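Local coordinates for Baccell_00856 (Bacteroides cellulosilyticus DSM 14838, PDB 5MVH), which is a beta-propeller glycoside hydrolase, probably a rhamnosidase that cleaves rhamnose-containing glycans in this gut bacterium, at residues 151-156 and 173-178; 343-348 and 357-362; 394-399 and 422-427. One frame throughout, in Å; residues are numbered along the deposited sequence.

Contact 1 of 3, residues 151-156 and 173-178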
loop_
_atom_site.group_PDB
_atom_site.type_symbol
_atom_site.label_atom_id
_atom_site.label_comp_id
_atom_site.label_asym_id
_atom_site.label_seq_id
_atom_site.Cartn_x
_atom_site.Cartn_y
_atom_site.Cartn_z
ATOM N N GLY A 151 1.124 -4.339 -20.754
ATOM C CA GLY A 151 1.378 -5.595 -21.464
ATOM C C GLY A 151 1.198 -6.853 -20.620
ATOM O O GLY A 151 1.607 -7.946 -21.034
ATOM N N GLY A 152 0.580 -6.715 -19.449
ATOM C CA GLY A 152 0.418 -7.825 -18.519
ATOM C C GLY A 152 1.640 -8.167 -17.696
ATOM O O GLY A 152 1.636 -9.210 -17.046
ATOM N N ASP A 153 2.677 -7.321 -17.717
ATOM C CA ASP A 153 3.913 -7.545 -16.941
ATOM C C ASP A 153 3.693 -7.103 -15.498
ATOM O O ASP A 153 2.657 -6.527 -15.199
ATOM C CB ASP A 153 5.090 -6.777 -17.552
ATOM C CG ASP A 153 5.623 -7.426 -18.837
ATOM O OD1 ASP A 153 5.170 -8.522 -19.193
ATOM O OD2 ASP A 153 6.505 -6.810 -19.488
ATOM N N LEU A 154 4.657 -7.401 -14.615
ATOM C CA LEU A 154 4.582 -6.983 -13.216
ATOM C C LEU A 154 5.834 -6.307 -12.749
ATOM O O LEU A 154 6.933 -6.587 -13.239
ATOM C CB LEU A 154 4.277 -8.157 -12.256
ATOM C CG LEU A 154 2.960 -8.952 -12.388
ATOM C CD1 LEU A 154 2.929 -10.092 -11.367
ATOM C CD2 LEU A 154 1.730 -8.067 -12.209
ATOM N N LEU A 155 5.636 -5.450 -11.744
ATOM C CA LEU A 155 6.696 -4.865 -10.959
ATOM C C LEU A 155 6.643 -5.474 -9.559
ATOM O O LEU A 155 5.556 -5.681 -8.990
ATOM C CB LEU A 155 6.512 -3.356 -10.877
ATOM C CG LEU A 155 7.739 -2.550 -10.522
ATOM C CD1 LEU A 155 8.663 -2.335 -11.726
ATOM C CD2 LEU A 155 7.285 -1.208 -9.937
ATOM N N PHE A 156 7.820 -5.778 -9.023
ATOM C CA PHE A 156 7.953 -6.138 -7.617
ATOM C C PHE A 156 8.933 -5.211 -6.976
ATOM O O PHE A 156 9.983 -4.921 -7.545
ATOM C CB PHE A 156 8.425 -7.570 -7.482
ATOM C CG PHE A 156 8.456 -8.099 -6.052
ATOM C CD1 PHE A 156 7.291 -8.392 -5.353
ATOM C CD2 PHE A 156 9.659 -8.370 -5.454
ATOM C CE1 PHE A 156 7.337 -8.962 -4.094
ATOM C CE2 PHE A 156 9.719 -8.926 -4.189
ATOM C CZ PHE A 156 8.558 -9.209 -3.501
ATOM N N TYR A 173 8.716 -8.401 -13.992
ATOM C CA TYR A 173 8.339 -9.709 -14.532
ATOM C C TYR A 173 7.854 -9.589 -15.951
ATOM O O TYR A 173 6.875 -8.877 -16.215
ATOM C CB TYR A 173 7.233 -10.323 -13.712
ATOM C CG TYR A 173 6.830 -11.709 -14.107
ATOM C CD1 TYR A 173 7.692 -12.796 -13.886
ATOM C CD2 TYR A 173 5.578 -11.967 -14.635
ATOM C CE1 TYR A 173 7.310 -14.085 -14.213
ATOM C CE2 TYR A 173 5.189 -13.263 -14.955
ATOM C CZ TYR A 173 6.056 -14.311 -14.737
ATOM O OH TYR A 173 5.688 -15.601 -15.053
ATOM N N SER A 174 8.515 -10.292 -16.867
ATOM C CA SER A 174 7.985 -10.415 -18.208
ATOM C C SER A 174 7.059 -11.623 -18.251
ATOM O O SER A 174 7.519 -12.761 -18.112
ATOM C CB SER A 174 9.108 -10.565 -19.245
ATOM O OG SER A 174 8.561 -11.114 -20.430
ATOM N N VAL A 175 5.766 -11.378 -18.458
ATOM C CA VAL A 175 4.774 -12.442 -18.561
ATOM C C VAL A 175 4.976 -13.359 -19.787
ATOM O O VAL A 175 4.743 -14.565 -19.714
ATOM C CB VAL A 175 3.327 -11.891 -18.502
ATOM C CG1 VAL A 175 2.963 -11.068 -19.744
ATOM C CG2 VAL A 175 2.322 -13.022 -18.269
ATOM N N LYS A 176 5.418 -12.797 -20.903
ATOM C CA LYS A 176 5.753 -13.611 -22.068
ATOM C C LYS A 176 6.929 -14.558 -21.786
ATOM O O LYS A 176 6.854 -15.745 -22.068
ATOM C CB LYS A 176 6.031 -12.710 -23.288
ATOM N N GLU A 177 7.998 -14.039 -21.194
ATOM C CA GLU A 177 9.207 -14.818 -20.968
ATOM C C GLU A 177 9.092 -15.691 -19.708
ATOM O O GLU A 177 9.929 -16.569 -19.508
ATOM C CB GLU A 177 10.451 -13.915 -20.834
ATOM C CG GLU A 177 10.627 -12.785 -21.864
ATOM C CD GLU A 177 10.837 -13.269 -23.275
ATOM O OE1 GLU A 177 11.658 -14.195 -23.462
ATOM O OE2 GLU A 177 10.178 -12.729 -24.203
ATOM N N LYS A 178 8.086 -15.438 -18.857
ATOM C CA LYS A 178 7.970 -16.061 -17.533
ATOM C C LYS A 178 9.265 -15.863 -16.733
ATOM O O LYS A 178 9.805 -16.826 -16.177
ATOM C CB LYS A 178 7.612 -17.554 -17.650
ATOM C CG LYS A 178 6.319 -17.831 -18.386
ATOM C CD LYS A 178 5.917 -19.297 -18.272
ATOM C CE LYS A 178 4.718 -19.626 -19.165
ATOM N NZ LYS A 178 3.449 -19.051 -18.648
HETATM O O HOH W 1 5.787 -9.901 -21.535
#
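Leu154 and Tyr173 pair across the open end of a beta hairpin, the two middle strands of a four-stranded antiparallel propeller blade. They form one antiparallel hydrogen-bonded pair: Tyr173 N gives a bond of 2.7 Å to Leu154 O, and Leu154 N returns one to Tyr173 O, on a lone pair in the carbonyl plane. Their CB atoms touch on the same side of the sheet. The Tyr173 ring then leads off from Leu154, its CG anti to the backbone N (chi1 -176°), to meet the rings of His104 and Trp180, while its OH bonds to Arg118. One step outward the ladder between these two segments ends, and the carboxylate of Asp153 takes over. Asp153 OD1 accepts from Val175 N at 3.0 Å, the donor standing about 45° above the carboxylate plane. The second oxygen has a weak bond from His172 NE2. Val175 points toward the loop of Gly152 and Asp153 and lays CG1 against Asp153 OD1, 3.4 Å away; Val175 CB touches Gly152 O at 3.5 Å. Just before Val175, Ser174 OG accepts from Glu177 N in an ST motif, across the turn that follows the strand. A water donates to Asp153 OD1 at 2.8 Å and accepts from Lys176 N.

Contact 2 of 3, residues 343-348 and 357-362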
loop_
_atom_site.group_PDB
_atom_site.type_symbol
_atom_site.label_atom_id
_atom_site.label_comp_id
_atom_site.label_asym_id
_atom_site.label_seq_id
_atom_site.Cartn_x
_atom_site.Cartn_y
_atom_site.Cartn_z
ATOM N N ILE A 343 -12.073 12.841 -4.450
ATOM C CA ILE A 343 -11.175 12.085 -3.574
ATOM C C ILE A 343 -11.956 11.251 -2.554
ATOM O O ILE A 343 -12.774 11.796 -1.806
ATOM C CB ILE A 343 -10.255 12.999 -2.712
ATOM C CG1 ILE A 343 -9.597 14.088 -3.544
ATOM C CG2 ILE A 343 -9.164 12.173 -2.030
ATOM C CD1 ILE A 343 -8.717 13.551 -4.655
ATOM N N PHE A 344 -11.648 9.959 -2.500
ATOM C CA PHE A 344 -12.052 9.088 -1.388
ATOM C C PHE A 344 -10.814 8.822 -0.544
ATOM O O PHE A 344 -9.811 8.306 -1.057
ATOM C CB PHE A 344 -12.598 7.759 -1.914
ATOM C CG PHE A 344 -13.864 7.882 -2.725
ATOM C CD1 PHE A 344 -13.827 8.345 -4.036
ATOM C CD2 PHE A 344 -15.093 7.485 -2.195
ATOM C CE1 PHE A 344 -14.992 8.439 -4.797
ATOM C CE2 PHE A 344 -16.262 7.563 -2.961
ATOM C CZ PHE A 344 -16.206 8.051 -4.261
ATOM N N TYR A 345 -10.886 9.183 0.736
ATOM C CA TYR A 345 -9.748 9.145 1.640
ATOM C C TYR A 345 -10.185 8.281 2.801
ATOM O O TYR A 345 -11.060 8.680 3.615
ATOM C CB TYR A 345 -9.397 10.584 2.044
ATOM C CG TYR A 345 -8.095 10.792 2.779
ATOM C CD1 TYR A 345 -7.937 10.364 4.105
ATOM C CD2 TYR A 345 -7.033 11.477 2.187
ATOM C CE1 TYR A 345 -6.745 10.584 4.793
ATOM C CE2 TYR A 345 -5.851 11.688 2.868
ATOM C CZ TYR A 345 -5.716 11.264 4.176
ATOM O OH TYR A 345 -4.552 11.451 4.845
ATOM N N ILE A 346 -9.612 7.080 2.878
ATOM C CA ILE A 346 -10.073 6.069 3.821
ATOM C C ILE A 346 -9.161 6.061 5.062
ATOM O O ILE A 346 -7.924 6.019 4.938
ATOM C CB ILE A 346 -10.102 4.662 3.159
ATOM C CG1 ILE A 346 -10.945 4.655 1.856
ATOM C CG2 ILE A 346 -10.571 3.622 4.161
ATOM C CD1 ILE A 346 -12.432 4.944 2.032
ATOM N N PHE A 347 -9.766 6.059 6.244
ATOM C CA PHE A 347 -9.026 6.142 7.483
ATOM C C PHE A 347 -9.740 5.415 8.622
ATOM O O PHE A 347 -10.810 4.833 8.451
ATOM C CB PHE A 347 -8.701 7.620 7.827
ATOM C CG PHE A 347 -9.889 8.456 8.277
ATOM C CD1 PHE A 347 -10.786 9.001 7.350
ATOM C CD2 PHE A 347 -10.090 8.747 9.642
ATOM C CE1 PHE A 347 -11.884 9.772 7.778
ATOM C CE2 PHE A 347 -11.175 9.518 10.067
ATOM C CZ PHE A 347 -12.063 10.048 9.129
ATOM N N ARG A 348 -9.099 5.407 9.782
ATOM C CA ARG A 348 -9.694 4.866 10.989
ATOM C C ARG A 348 -9.116 5.695 12.131
ATOM O O ARG A 348 -7.924 5.975 12.138
ATOM C CB ARG A 348 -9.380 3.371 11.109
ATOM C CG ARG A 348 -9.691 2.717 12.455
ATOM C CD ARG A 348 -8.550 2.784 13.456
ATOM N NE ARG A 348 -7.361 2.104 12.990
ATOM C CZ ARG A 348 -6.174 2.177 13.569
ATOM N NH1 ARG A 348 -5.974 2.939 14.659
ATOM N NH2 ARG A 348 -5.166 1.519 13.038
ATOM N N SER A 357 -13.705 4.651 8.315
ATOM C CA SER A 357 -14.221 5.990 8.017
ATOM C C SER A 357 -13.778 6.468 6.640
ATOM O O SER A 357 -12.735 6.034 6.106
ATOM C CB SER A 357 -13.762 6.983 9.063
ATOM O OG SER A 357 -14.327 6.655 10.315
ATOM N N LEU A 358 -14.616 7.341 6.084
ATOM C CA LEU A 358 -14.424 7.958 4.790
ATOM C C LEU A 358 -14.398 9.470 4.944
ATOM O O LEU A 358 -15.348 10.071 5.473
ATOM C CB LEU A 358 -15.540 7.578 3.824
ATOM C CG LEU A 358 -15.618 8.348 2.503
ATOM C CD1 LEU A 358 -14.362 8.154 1.684
ATOM C CD2 LEU A 358 -16.874 7.958 1.719
ATOM N N ALA A 359 -13.307 10.068 4.467
ATOM C CA ALA A 359 -13.232 11.499 4.236
ATOM C C ALA A 359 -13.362 11.677 2.727
ATOM O O ALA A 359 -12.568 11.123 1.967
ATOM C CB ALA A 359 -11.906 12.052 4.751
ATOM N N HIS A 360 -14.385 12.404 2.278
ATOM C CA HIS A 360 -14.669 12.529 0.848
ATOM C C HIS A 360 -14.625 13.982 0.432
ATOM O O HIS A 360 -15.167 14.817 1.144
ATOM C CB HIS A 360 -16.035 11.930 0.510
ATOM C CG HIS A 360 -16.427 12.080 -0.924
ATOM N ND1 HIS A 360 -17.224 13.109 -1.370
ATOM C CD2 HIS A 360 -16.144 11.324 -2.018
ATOM C CE1 HIS A 360 -17.410 12.994 -2.675
ATOM N NE2 HIS A 360 -16.771 11.913 -3.095
ATOM N N ALA A 361 -13.976 14.277 -0.708
ATOM C CA ALA A 361 -13.985 15.607 -1.284
ATOM C C ALA A 361 -14.531 15.508 -2.690
ATOM O O ALA A 361 -14.044 14.714 -3.489
ATOM C CB ALA A 361 -12.584 16.190 -1.304
ATOM N N ALA A 362 -15.552 16.306 -2.993
ATOM C CA ALA A 362 -16.060 16.421 -4.354
ATOM C C ALA A 362 -15.019 16.975 -5.307
ATOM O O ALA A 362 -14.964 16.589 -6.482
ATOM C CB ALA A 362 -17.297 17.325 -4.374
#
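Ile343 pairs with Ala361, their backbones joined by two hydrogen bonds and their CB atoms 4.2 Å apart. Its carbonyl also receives a CA-H...O contact from His360. On the other side of the sheet Phe344 meets His360 in an edge-to-face (T-shaped) stack: the two side chains run side by side, His360 CD2 sits 3.8 Å above the centre of the Phe344 ring, and the planes stand at 70°. The imidazole is tied down from outside the pair, since His360 NE2 bonds to Glu342. Tyr345 returns to the side of Ile343, its CB packed on Ala359 CB at 4.0 Å while its OH reaches the carbonyl of Arg298. The two strands are the middle pair of a four-stranded antiparallel propeller blade, with 335-339 and 369-373 flanking them. Next comes Ile346, whose side chain crosses that of Leu358 at a slant, with Ile346 CD1 3.8 Å from Leu358 CD1; the same leucine methyl also touches Phe344 CD2. Phe347 has its CG between the backbone N and the carbonyl carbon (chi1 72°), which swings the ring across to the neighbouring strand. There Ser357 CB lies over one face in a CH-pi contact, 3.6 Å from the ring centroid, and Ala359 N approaches the ring edge, 3.6 Å from Phe347 CE1. Ser357 OG turns elsewhere, to Asp373, and the ring of Tyr297 meets that of Phe347.

Contact 3 of 3, residues 394-399 and 422-427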
loop_
_atom_site.group_PDB
_atom_site.type_symbol
_atom_site.label_atom_id
_atom_site.label_comp_id
_atom_site.label_asym_id
_atom_site.label_seq_id
_atom_site.Cartn_x
_atom_site.Cartn_y
_atom_site.Cartn_z
ATOM N N LYS A 394 -12.825 -0.199 -13.247
ATOM C CA LYS A 394 -14.282 -0.044 -13.099
ATOM C C LYS A 394 -14.752 1.133 -12.241
ATOM O O LYS A 394 -15.967 1.349 -12.101
ATOM C CB LYS A 394 -14.881 -1.352 -12.572
ATOM C CG LYS A 394 -14.546 -2.601 -13.379
ATOM C CD LYS A 394 -15.556 -3.715 -13.132
ATOM C CE LYS A 394 -15.376 -4.924 -14.038
ATOM N NZ LYS A 394 -15.281 -4.539 -15.480
ATOM N N ARG A 395 -13.823 1.911 -11.671
ATOM C CA ARG A 395 -14.178 2.993 -10.739
ATOM C C ARG A 395 -15.100 2.534 -9.597
ATOM O O ARG A 395 -16.034 3.240 -9.189
ATOM C CB ARG A 395 -14.794 4.191 -11.497
ATOM C CG ARG A 395 -13.803 4.859 -12.420
ATOM C CD ARG A 395 -12.914 5.821 -11.660
ATOM N NE ARG A 395 -11.981 6.528 -12.538
ATOM C CZ ARG A 395 -10.758 6.132 -12.886
ATOM N NH1 ARG A 395 -10.243 4.980 -12.463
ATOM N NH2 ARG A 395 -10.022 6.912 -13.680
ATOM N N ARG A 396 -14.809 1.354 -9.072
ATOM C CA ARG A 396 -15.456 0.862 -7.862
ATOM C C ARG A 396 -14.383 0.681 -6.794
ATOM O O ARG A 396 -13.258 0.240 -7.087
ATOM C CB ARG A 396 -16.218 -0.425 -8.145
ATOM C CG ARG A 396 -17.352 -0.241 -9.161
ATOM C CD ARG A 396 -17.866 -1.592 -9.658
ATOM N NE ARG A 396 -18.621 -2.263 -8.618
ATOM C CZ ARG A 396 -19.024 -3.541 -8.630
ATOM N NH1 ARG A 396 -18.737 -4.366 -9.640
ATOM N NH2 ARG A 396 -19.729 -4.004 -7.597
ATOM N N LEU A 397 -14.725 1.078 -5.579
ATOM C CA LEU A 397 -13.805 1.085 -4.467
ATOM C C LEU A 397 -14.213 -0.027 -3.509
ATOM O O LEU A 397 -15.275 0.045 -2.890
ATOM C CB LEU A 397 -13.827 2.438 -3.751
ATOM C CG LEU A 397 -12.963 2.537 -2.482
ATOM C CD1 LEU A 397 -11.507 2.177 -2.777
ATOM C CD2 LEU A 397 -13.044 3.938 -1.864
ATOM N N HIS A 398 -13.372 -1.049 -3.400
ATOM C CA HIS A 398 -13.591 -2.152 -2.475
ATOM C C HIS A 398 -12.435 -2.192 -1.473
ATOM O O HIS A 398 -11.261 -2.154 -1.882
ATOM C CB HIS A 398 -13.619 -3.466 -3.225
ATOM C CG HIS A 398 -14.875 -3.712 -4.000
ATOM N ND1 HIS A 398 -15.150 -4.943 -4.569
ATOM C CD2 HIS A 398 -15.946 -2.923 -4.262
ATOM C CE1 HIS A 398 -16.327 -4.885 -5.171
ATOM N NE2 HIS A 398 -16.833 -3.671 -4.997
ATOM N N LEU A 399 -12.760 -2.302 -0.190
ATOM C CA LEU A 399 -11.787 -2.386 0.895
ATOM C C LEU A 399 -11.725 -3.783 1.482
ATOM O O LEU A 399 -12.752 -4.442 1.607
ATOM C CB LEU A 399 -12.193 -1.451 2.044
ATOM C CG LEU A 399 -12.400 0.010 1.679
ATOM C CD1 LEU A 399 -12.771 0.847 2.893
ATOM C CD2 LEU A 399 -11.126 0.529 1.028
ATOM N N VAL A 422 -15.196 -7.951 2.366
ATOM C CA VAL A 422 -14.957 -6.930 1.345
ATOM C C VAL A 422 -16.101 -5.923 1.409
ATOM O O VAL A 422 -17.269 -6.291 1.355
ATOM C CB VAL A 422 -14.814 -7.508 -0.068
ATOM C CG1 VAL A 422 -14.653 -6.389 -1.106
ATOM C CG2 VAL A 422 -13.616 -8.441 -0.104
ATOM N N LEU A 423 -15.745 -4.648 1.542
ATOM C CA LEU A 423 -16.709 -3.568 1.664
ATOM C C LEU A 423 -16.642 -2.642 0.462
ATOM O O LEU A 423 -15.576 -2.049 0.195
ATOM C CB LEU A 423 -16.428 -2.794 2.951
ATOM C CG LEU A 423 -17.307 -1.583 3.249
ATOM C CD1 LEU A 423 -18.775 -1.955 3.185
ATOM C CD2 LEU A 423 -16.949 -1.033 4.614
ATOM N N GLU A 424 -17.752 -2.511 -0.278
ATOM C CA GLU A 424 -17.808 -1.554 -1.391
ATOM C C GLU A 424 -18.152 -0.187 -0.817
ATOM O O GLU A 424 -19.044 -0.066 0.043
ATOM C CB GLU A 424 -18.779 -1.957 -2.555
ATOM C CG GLU A 424 -18.895 -0.859 -3.668
ATOM C CD GLU A 424 -19.051 -1.337 -5.117
ATOM O OE1 GLU A 424 -19.268 -2.542 -5.363
ATOM O OE2 GLU A 424 -18.950 -0.489 -6.057
ATOM N N VAL A 425 -17.435 0.827 -1.308
ATOM C CA VAL A 425 -17.575 2.212 -0.878
ATOM C C VAL A 425 -18.024 3.068 -2.055
ATOM O O VAL A 425 -17.476 2.949 -3.142
ATOM C CB VAL A 425 -16.236 2.761 -0.359
ATOM C CG1 VAL A 425 -16.382 4.220 0.118
ATOM C CG2 VAL A 425 -15.694 1.840 0.738
ATOM N N VAL A 426 -19.019 3.925 -1.819
ATOM C CA VAL A 426 -19.532 4.873 -2.839
ATOM C C VAL A 426 -19.533 6.289 -2.276
ATOM O O VAL A 426 -19.307 6.484 -1.079
ATOM C CB VAL A 426 -20.935 4.483 -3.372
ATOM C CG1 VAL A 426 -20.878 3.120 -4.049
ATOM C CG2 VAL A 426 -21.998 4.496 -2.261
ATOM N N LYS A 427 -19.714 7.287 -3.137
ATOM C CA LYS A 427 -19.735 8.657 -2.644
ATOM C C LYS A 427 -20.955 8.825 -1.715
ATOM O O LYS A 427 -21.953 8.112 -1.869
ATOM C CB LYS A 427 -19.725 9.681 -3.783
ATOM C CG LYS A 427 -20.986 9.744 -4.610
ATOM C CD LYS A 427 -20.865 10.751 -5.746
ATOM C CE LYS A 427 -21.984 10.489 -6.724
ATOM N NZ LYS A 427 -22.022 11.491 -7.821
HETATM O O HOH W 2 -17.636 1.977 -5.599
#
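Strands 397-399 and 422-425 run antiparallel, their axes 4.5 Å apart at closest approach and 150° between their directions, with Leu399 and Leu423 exchanging two backbone hydrogen bonds. They belong to a three-stranded propeller blade in which 418-425 is the middle strand, between 397-402 and the N-terminal 23-29; strands from both ends of the chain thus meet in one sheet. On one side of it Val425 packs on two leucines of the neighbouring strand, alongside Leu397 (Val425 CB to Leu397 CD2 3.7 Å) and across Leu399, where Val425 CG2 meets Leu399 CD1. The opposite side centres on Glu424, with Val422 CG1 lying against His398 CB at 3.8 Å. Arg396, bent at chi3 (72°), grips the Glu424 carboxylate side-on as a salt bridge, one nitrogen to each oxygen on its syn lone pair: NE to Glu424 OE2 at 3.1 Å, within the guanidinium plane, and NH2 to Glu424 OE1 at 2.7 Å, a little tilted. His398 NE2 donates to the same Glu424 OE1, also at 2.7 Å, but from about 72° above the carboxylate plane. The bond lies in the imidazole plane, so Glu424 sits at the ring edge; His398 ND1 pairs with Gln52. Glu424 OE2 takes a further bond from a water, which also donates to Val425 O and accepts from Leu397 N at 3.0 Å.

In the fold
Strand 23-29, near the N terminus, is later paired by strand 418-425 from the C-terminal end, so both ends of the chain share one sheet. Contact 1 comes first, closing the hairpin of strands 154-160 and 167-174 in one blade. Contact 2 follows, closing the hairpin of 342-347 and 357-361 in a later blade on the opposite side of the chain's centre, about 33 Å away between centres. Contact 3 comes last and closes the longer loop between strands 397-402 and 418-425. The three are in series and none encloses another. Contacts 2 and 3, about 12 Å apart between centres, pack together through Ile346 on Leu399 and Phe344 on Val426 and Lys427, joining adjacent blades.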